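Local coordinates for protein inactive glucansucrase (Lactobacillus reuteri, PDB 5JBD) that is an inactive glucansucrase of glycoside hydrolase family 70, built around a TIM-type barrel and carrying a bound calcium ion, at residues Asp50-Tyr55 with Tyr862-Ser867; Lys405-Ile410 with Val420-Gln425. All blocks are in the same frame, centred on the assembly; numbering follows the deposited sequence.

Interaction 1 of 2, residues Asp50-Tyr55 with Tyr862-Ser867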
loop_
_atom_site.group_PDB
_atom_site.type_symbol
_atom_site.label_atom_id
_atom_site.label_comp_id
_atom_site.label_asym_id
_atom_site.label_seq_id
_atom_site.Cartn_x
_atom_site.Cartn_y
_atom_site.Cartn_z
ATOM N N ASP A 50 -27.156 13.807 -2.655
ATOM C CA ASP A 50 -27.419 14.733 -1.549
ATOM C C ASP A 50 -28.134 16.036 -1.970
ATOM O O ASP A 50 -27.789 17.121 -1.509
ATOM C CB ASP A 50 -26.097 15.051 -0.828
ATOM C CG ASP A 50 -25.385 13.805 -0.337
ATOM O OD1 ASP A 50 -25.948 13.106 0.529
ATOM O OD2 ASP A 50 -24.274 13.507 -0.822
ATOM N N GLY A 51 -29.123 15.916 -2.858
ATOM C CA GLY A 51 -29.902 17.069 -3.372
ATOM C C GLY A 51 -29.393 17.675 -4.679
ATOM O O GLY A 51 -30.158 18.316 -5.408
ATOM N N TYR A 52 -28.109 17.481 -4.983
ATOM C CA TYR A 52 -27.482 18.079 -6.165
ATOM C C TYR A 52 -27.699 17.185 -7.379
ATOM O O TYR A 52 -27.923 15.985 -7.234
ATOM C CB TYR A 52 -25.979 18.336 -5.896
ATOM C CG TYR A 52 -25.807 19.272 -4.723
ATOM C CD1 TYR A 52 -25.944 20.654 -4.892
ATOM C CD2 TYR A 52 -25.611 18.778 -3.432
ATOM C CE1 TYR A 52 -25.853 21.518 -3.818
ATOM C CE2 TYR A 52 -25.514 19.638 -2.346
ATOM C CZ TYR A 52 -25.632 21.008 -2.545
ATOM O OH TYR A 52 -25.541 21.864 -1.480
ATOM N N LEU A 53 -27.615 17.779 -8.565
ATOM C CA LEU A 53 -27.786 17.056 -9.832
ATOM C C LEU A 53 -26.452 16.872 -10.553
ATOM O O LEU A 53 -25.601 17.758 -10.513
ATOM C CB LEU A 53 -28.739 17.818 -10.756
ATOM C CG LEU A 53 -30.202 18.009 -10.324
ATOM C CD1 LEU A 53 -31.028 18.420 -11.532
ATOM C CD2 LEU A 53 -30.836 16.830 -9.599
ATOM N N SER A 54 -26.304 15.733 -11.233
ATOM C CA SER A 54 -25.162 15.448 -12.089
ATOM C C SER A 54 -25.584 15.422 -13.552
ATOM O O SER A 54 -26.582 14.791 -13.887
ATOM C CB SER A 54 -24.555 14.092 -11.714
ATOM O OG SER A 54 -23.572 13.710 -12.656
ATOM N N TYR A 55 -24.806 16.043 -14.439
ATOM C CA TYR A 55 -25.110 16.018 -15.875
ATOM C C TYR A 55 -25.176 14.617 -16.476
ATOM O O TYR A 55 -25.888 14.411 -17.437
ATOM C CB TYR A 55 -24.137 16.878 -16.689
ATOM C CG TYR A 55 -24.390 18.353 -16.535
ATOM C CD1 TYR A 55 -25.516 18.953 -17.117
ATOM C CD2 TYR A 55 -23.512 19.159 -15.800
ATOM C CE1 TYR A 55 -25.763 20.308 -16.966
ATOM C CE2 TYR A 55 -23.749 20.518 -15.651
ATOM C CZ TYR A 55 -24.869 21.084 -16.232
ATOM O OH TYR A 55 -25.112 22.417 -16.069
ATOM N N TYR A 862 -26.178 26.505 -7.822
ATOM C CA TYR A 862 -26.313 25.050 -7.866
ATOM C C TYR A 862 -27.786 24.655 -7.958
ATOM O O TYR A 862 -28.626 25.200 -7.234
ATOM C CB TYR A 862 -25.694 24.394 -6.630
ATOM C CG TYR A 862 -24.187 24.264 -6.700
ATOM C CD1 TYR A 862 -23.589 23.286 -7.499
ATOM C CD2 TYR A 862 -23.355 25.116 -5.975
ATOM C CE1 TYR A 862 -22.198 23.164 -7.568
ATOM C CE2 TYR A 862 -21.964 25.004 -6.047
ATOM C CZ TYR A 862 -21.393 24.031 -6.840
ATOM O OH TYR A 862 -20.021 23.912 -6.903
ATOM N N ALA A 863 -28.094 23.729 -8.862
ATOM C CA ALA A 863 -29.408 23.108 -8.895
ATOM C C ALA A 863 -29.566 22.303 -7.610
ATOM O O ALA A 863 -28.578 21.802 -7.053
ATOM C CB ALA A 863 -29.558 22.205 -10.113
ATOM N N TYR A 864 -30.794 22.212 -7.114
ATOM C CA TYR A 864 -31.030 21.499 -5.854
ATOM C C TYR A 864 -32.430 20.951 -5.809
ATOM O O TYR A 864 -33.370 21.612 -6.249
ATOM C CB TYR A 864 -30.775 22.418 -4.652
ATOM C CG TYR A 864 -30.643 21.694 -3.330
ATOM C CD1 TYR A 864 -29.422 21.153 -2.920
ATOM C CD2 TYR A 864 -31.735 21.555 -2.482
ATOM C CE1 TYR A 864 -29.298 20.489 -1.706
ATOM C CE2 TYR A 864 -31.624 20.895 -1.269
ATOM C CZ TYR A 864 -30.406 20.371 -0.876
ATOM O OH TYR A 864 -30.314 19.717 0.341
ATOM N N LEU A 865 -32.551 19.737 -5.282
ATOM C CA LEU A 865 -33.831 19.082 -5.120
ATOM C C LEU A 865 -34.084 18.908 -3.631
ATOM O O LEU A 865 -33.451 18.086 -2.972
ATOM C CB LEU A 865 -33.826 17.738 -5.836
ATOM C CG LEU A 865 -35.148 16.984 -5.814
ATOM C CD1 LEU A 865 -36.248 17.795 -6.501
ATOM C CD2 LEU A 865 -34.967 15.627 -6.473
ATOM N N ASN A 866 -34.996 19.721 -3.107
ATOM C CA ASN A 866 -35.430 19.621 -1.722
ATOM C C ASN A 866 -36.443 18.496 -1.642
ATOM O O ASN A 866 -37.571 18.639 -2.112
ATOM C CB ASN A 866 -36.045 20.948 -1.264
ATOM C CG ASN A 866 -36.395 20.962 0.218
ATOM O OD1 ASN A 866 -37.088 20.078 0.720
ATOM N ND2 ASN A 866 -35.931 21.985 0.922
ATOM N N SER A 867 -36.028 17.367 -1.088
ATOM C CA SER A 867 -36.921 16.235 -0.852
ATOM C C SER A 867 -36.253 15.305 0.147
ATOM O O SER A 867 -35.023 15.269 0.235
ATOM C CB SER A 867 -37.260 15.487 -2.166
ATOM O OG SER A 867 -36.174 14.703 -2.630
HETATM O O HOH W 1 -27.886 18.277 1.002
HETATM O O HOH W 2 -26.514 20.429 -8.703
#
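Asp50 and Tyr864 meet through a water: it donates to Asp50 O at 2.8 Å and is hydrogen-bonded to Tyr864 OH, which also has Ala872 N as a partner. The Asp50 carboxylate turns elsewhere, with OD2 bonded to Ala761 N. Gly51 follows at a positive phi of 94°. Its CA sits over the face of the Tyr864 ring in a CH-pi contact, 4.2 Å from the centroid. Gly51 O accepts Leu865 N at 2.8 Å and also takes a CA-H...O contact from Tyr864 CA at 3.3 Å. In Tyr52, chi1 of -60° sets CG beside the backbone N, and the ring lies between Tyr862 and Tyr864. One face of its ring receives the edge of Tyr864, with Tyr864 CD1 3.7 Å from Tyr52 CE1. The edge of Tyr52 in turn points, offset, toward the face of Tyr862, with planes at 81°. The Tyr52 hydroxyl is bonded to Asn208 O. Leu53 CG rests against Ala863 CB at 4.3 Å. A second water takes a hydrogen bond from Leu53 N at 2.9 Å and lies 3.0 Å from Ala863 O. The two loops, far apart in sequence, are thus joined by a buried cluster of three tyrosines. One direct backbone bond links the loops along its margin, and two waters bridge them.

Interaction 2 of 2, residues Lys405-Ile410 with Val420-Gln425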
loop_
_atom_site.group_PDB
_atom_site.type_symbol
_atom_site.label_atom_id
_atom_site.label_comp_id
_atom_site.label_asym_id
_atom_site.label_seq_id
_atom_site.Cartn_x
_atom_site.Cartn_y
_atom_site.Cartn_z
ATOM N N LYS A 405 10.052 2.118 -19.421
ATOM C CA LYS A 405 11.096 2.027 -20.444
ATOM C C LYS A 405 10.600 1.338 -21.722
ATOM O O LYS A 405 10.877 1.806 -22.833
ATOM C CB LYS A 405 12.331 1.292 -19.917
ATOM C CG LYS A 405 13.417 1.120 -20.972
ATOM C CD LYS A 405 14.790 0.814 -20.398
ATOM C CE LYS A 405 15.873 1.047 -21.447
ATOM N NZ LYS A 405 16.897 -0.031 -21.429
ATOM N N ASP A 406 9.898 0.221 -21.556
ATOM C CA ASP A 406 9.358 -0.546 -22.690
ATOM C C ASP A 406 8.284 0.189 -23.487
ATOM O O ASP A 406 8.050 -0.159 -24.636
ATOM C CB ASP A 406 8.745 -1.872 -22.208
ATOM C CG ASP A 406 9.774 -2.869 -21.721
ATOM O OD1 ASP A 406 10.960 -2.757 -22.070
ATOM O OD2 ASP A 406 9.368 -3.795 -20.989
ATOM N N HIS A 407 7.599 1.157 -22.874
ATOM C CA HIS A 407 6.455 1.813 -23.501
ATOM C C HIS A 407 6.433 3.319 -23.266
ATOM O O HIS A 407 5.454 3.882 -22.733
ATOM C CB HIS A 407 5.171 1.154 -22.994
ATOM C CG HIS A 407 5.057 -0.293 -23.352
ATOM N ND1 HIS A 407 5.350 -1.303 -22.460
ATOM C CD2 HIS A 407 4.700 -0.899 -24.507
ATOM C CE1 HIS A 407 5.168 -2.470 -23.048
ATOM N NE2 HIS A 407 4.775 -2.253 -24.291
ATOM N N SER A 408 7.527 3.967 -23.657
ATOM C CA SER A 408 7.596 5.445 -23.689
ATOM C C SER A 408 6.591 6.117 -24.642
ATOM O O SER A 408 5.860 5.453 -25.378
ATOM C CB SER A 408 9.029 5.908 -23.987
ATOM O OG SER A 408 9.505 5.314 -25.179
ATOM N N ASN A 409 6.547 7.447 -24.575
ATOM C CA ASN A 409 5.497 8.283 -25.172
ATOM C C ASN A 409 4.088 7.900 -24.751
ATOM O O ASN A 409 3.146 8.169 -25.501
ATOM C CB ASN A 409 5.562 8.283 -26.704
ATOM C CG ASN A 409 6.897 8.725 -27.256
ATOM O OD1 ASN A 409 7.202 8.442 -28.410
ATOM N ND2 ASN A 409 7.696 9.419 -26.452
ATOM N N ILE A 410 3.944 7.218 -23.610
ATOM C CA ILE A 410 2.653 7.016 -22.982
ATOM C C ILE A 410 2.846 7.671 -21.586
ATOM O O ILE A 410 3.485 7.077 -20.702
ATOM C CB ILE A 410 2.235 5.501 -23.018
ATOM C CG1 ILE A 410 2.477 4.898 -24.428
ATOM C CG2 ILE A 410 0.767 5.289 -22.599
ATOM C CD1 ILE A 410 2.222 3.408 -24.569
ATOM N N VAL A 420 -2.208 -4.680 -18.070
ATOM C CA VAL A 420 -1.583 -5.893 -17.509
ATOM C C VAL A 420 -0.585 -6.543 -18.489
ATOM O O VAL A 420 0.440 -7.083 -18.060
ATOM C CB VAL A 420 -2.653 -6.909 -16.990
ATOM C CG1 VAL A 420 -3.454 -7.529 -18.137
ATOM C CG2 VAL A 420 -2.018 -8.004 -16.140
ATOM N N GLU A 421 -0.852 -6.444 -19.797
ATOM C CA GLU A 421 0.027 -7.039 -20.812
ATOM C C GLU A 421 1.464 -6.467 -20.712
ATOM O O GLU A 421 2.441 -7.180 -20.964
ATOM C CB GLU A 421 -0.528 -6.844 -22.241
ATOM C CG GLU A 421 -1.788 -7.662 -22.633
ATOM C CD GLU A 421 -3.055 -7.292 -21.859
ATOM O OE1 GLU A 421 -3.277 -6.081 -21.608
ATOM O OE2 GLU A 421 -3.844 -8.207 -21.514
ATOM N N TYR A 422 1.596 -5.196 -20.321
ATOM C CA TYR A 422 2.931 -4.590 -20.134
ATOM C C TYR A 422 3.680 -5.229 -18.950
ATOM O O TYR A 422 4.881 -5.471 -19.030
ATOM C CB TYR A 422 2.834 -3.083 -19.902
ATOM C CG TYR A 422 2.076 -2.271 -20.932
ATOM C CD1 TYR A 422 2.055 -2.630 -22.287
ATOM C CD2 TYR A 422 1.405 -1.108 -20.555
ATOM C CE1 TYR A 422 1.372 -1.858 -23.220
ATOM C CE2 TYR A 422 0.713 -0.333 -21.480
ATOM C CZ TYR A 422 0.706 -0.706 -22.811
ATOM O OH TYR A 422 0.013 0.065 -23.715
ATOM N N ALA A 423 2.961 -5.478 -17.853
ATOM C CA ALA A 423 3.534 -6.169 -16.689
ATOM C C ALA A 423 4.000 -7.575 -17.046
ATOM O O ALA A 423 5.076 -8.000 -16.613
ATOM C CB ALA A 423 2.542 -6.223 -15.528
ATOM N N ASN A 424 3.192 -8.296 -17.839
ATOM C CA ASN A 424 3.551 -9.652 -18.256
ATOM C C ASN A 424 4.841 -9.658 -19.069
ATOM O O ASN A 424 5.683 -10.553 -18.895
ATOM C CB ASN A 424 2.431 -10.297 -19.096
ATOM C CG ASN A 424 1.163 -10.528 -18.310
ATOM O OD1 ASN A 424 1.173 -10.619 -17.080
ATOM N ND2 ASN A 424 0.044 -10.637 -19.024
ATOM N N GLN A 425 4.966 -8.672 -19.966
ATOM C CA GLN A 425 6.158 -8.480 -20.768
ATOM C C GLN A 425 7.340 -8.148 -19.849
ATOM O O GLN A 425 8.412 -8.716 -19.990
ATOM C CB GLN A 425 5.949 -7.343 -21.781
ATOM C CG GLN A 425 7.158 -7.048 -22.665
ATOM C CD GLN A 425 7.002 -5.783 -23.496
ATOM O OE1 GLN A 425 5.888 -5.353 -23.801
ATOM N NE2 GLN A 425 8.123 -5.176 -23.859
HETATM O O HOH W 3 6.647 -4.066 -20.625
#
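His407 and Tyr422 form the tight part of this contact. Tyr422 CD1 lies over one face of the imidazole, near its rim, 3.2 Å from His407 CE1. The two rings meet obliquely, centroids 4.0 Å apart and planes at 33°. The CB of His407 points toward the helix of Tyr422, and chi1 of -62° sets CG beside the backbone N. Gln425 reaches in with CG anti to its backbone N and its chain extended beyond. Its OE1 meets the imidazole at the edge, 3.1 Å from His407 CE1, with the ring and amide planes 74° apart.

Away from the rings the fit is looser. Asp406 and Gln425 meet tip to tip with the carboxylate and amide planes nearly parallel, yet Asp406 OD2 and Gln425 NE2, 3.4 Å apart, are not hydrogen-bonded. Gln425 NE2 is bonded to Glu429 OE2 instead. A water donates to both Asp406 OD2 and Tyr422 O, at 2.8 Å from each. Glu429 OE1 is also close to Asp406 OD2, a like-charge approach that may raise the proton affinity of either acid. Ile410 CD1 only approaches Tyr422 OH, at 4.1 Å. The touching residues are all partly exposed. The contact sets the end of helix 392-406, and the turn after it, against the early part of helix 420-434. Both helices lie in the chain between the neighbouring parallel strands 385-388 and 460-464.

The two contacts are separate, with centres 42 Å apart and nearest atoms about 28 Å apart. Interaction 1 brings together residues 807 positions apart in the chain, whereas interaction 2 spans a short connection between consecutive helices within that interval. The first is buried and the second lies at the surface. Interaction 1 touches strands 758-767 and 784-791, part of the antiparallel sheet that also holds strand 242-244. Asp243 of that strand binds the calcium ion, together with Glu237, Asn287 and Asn751. Interaction 2 belongs instead to the helices around the parallel barrel strands. No residue of either contact is a calcium ligand.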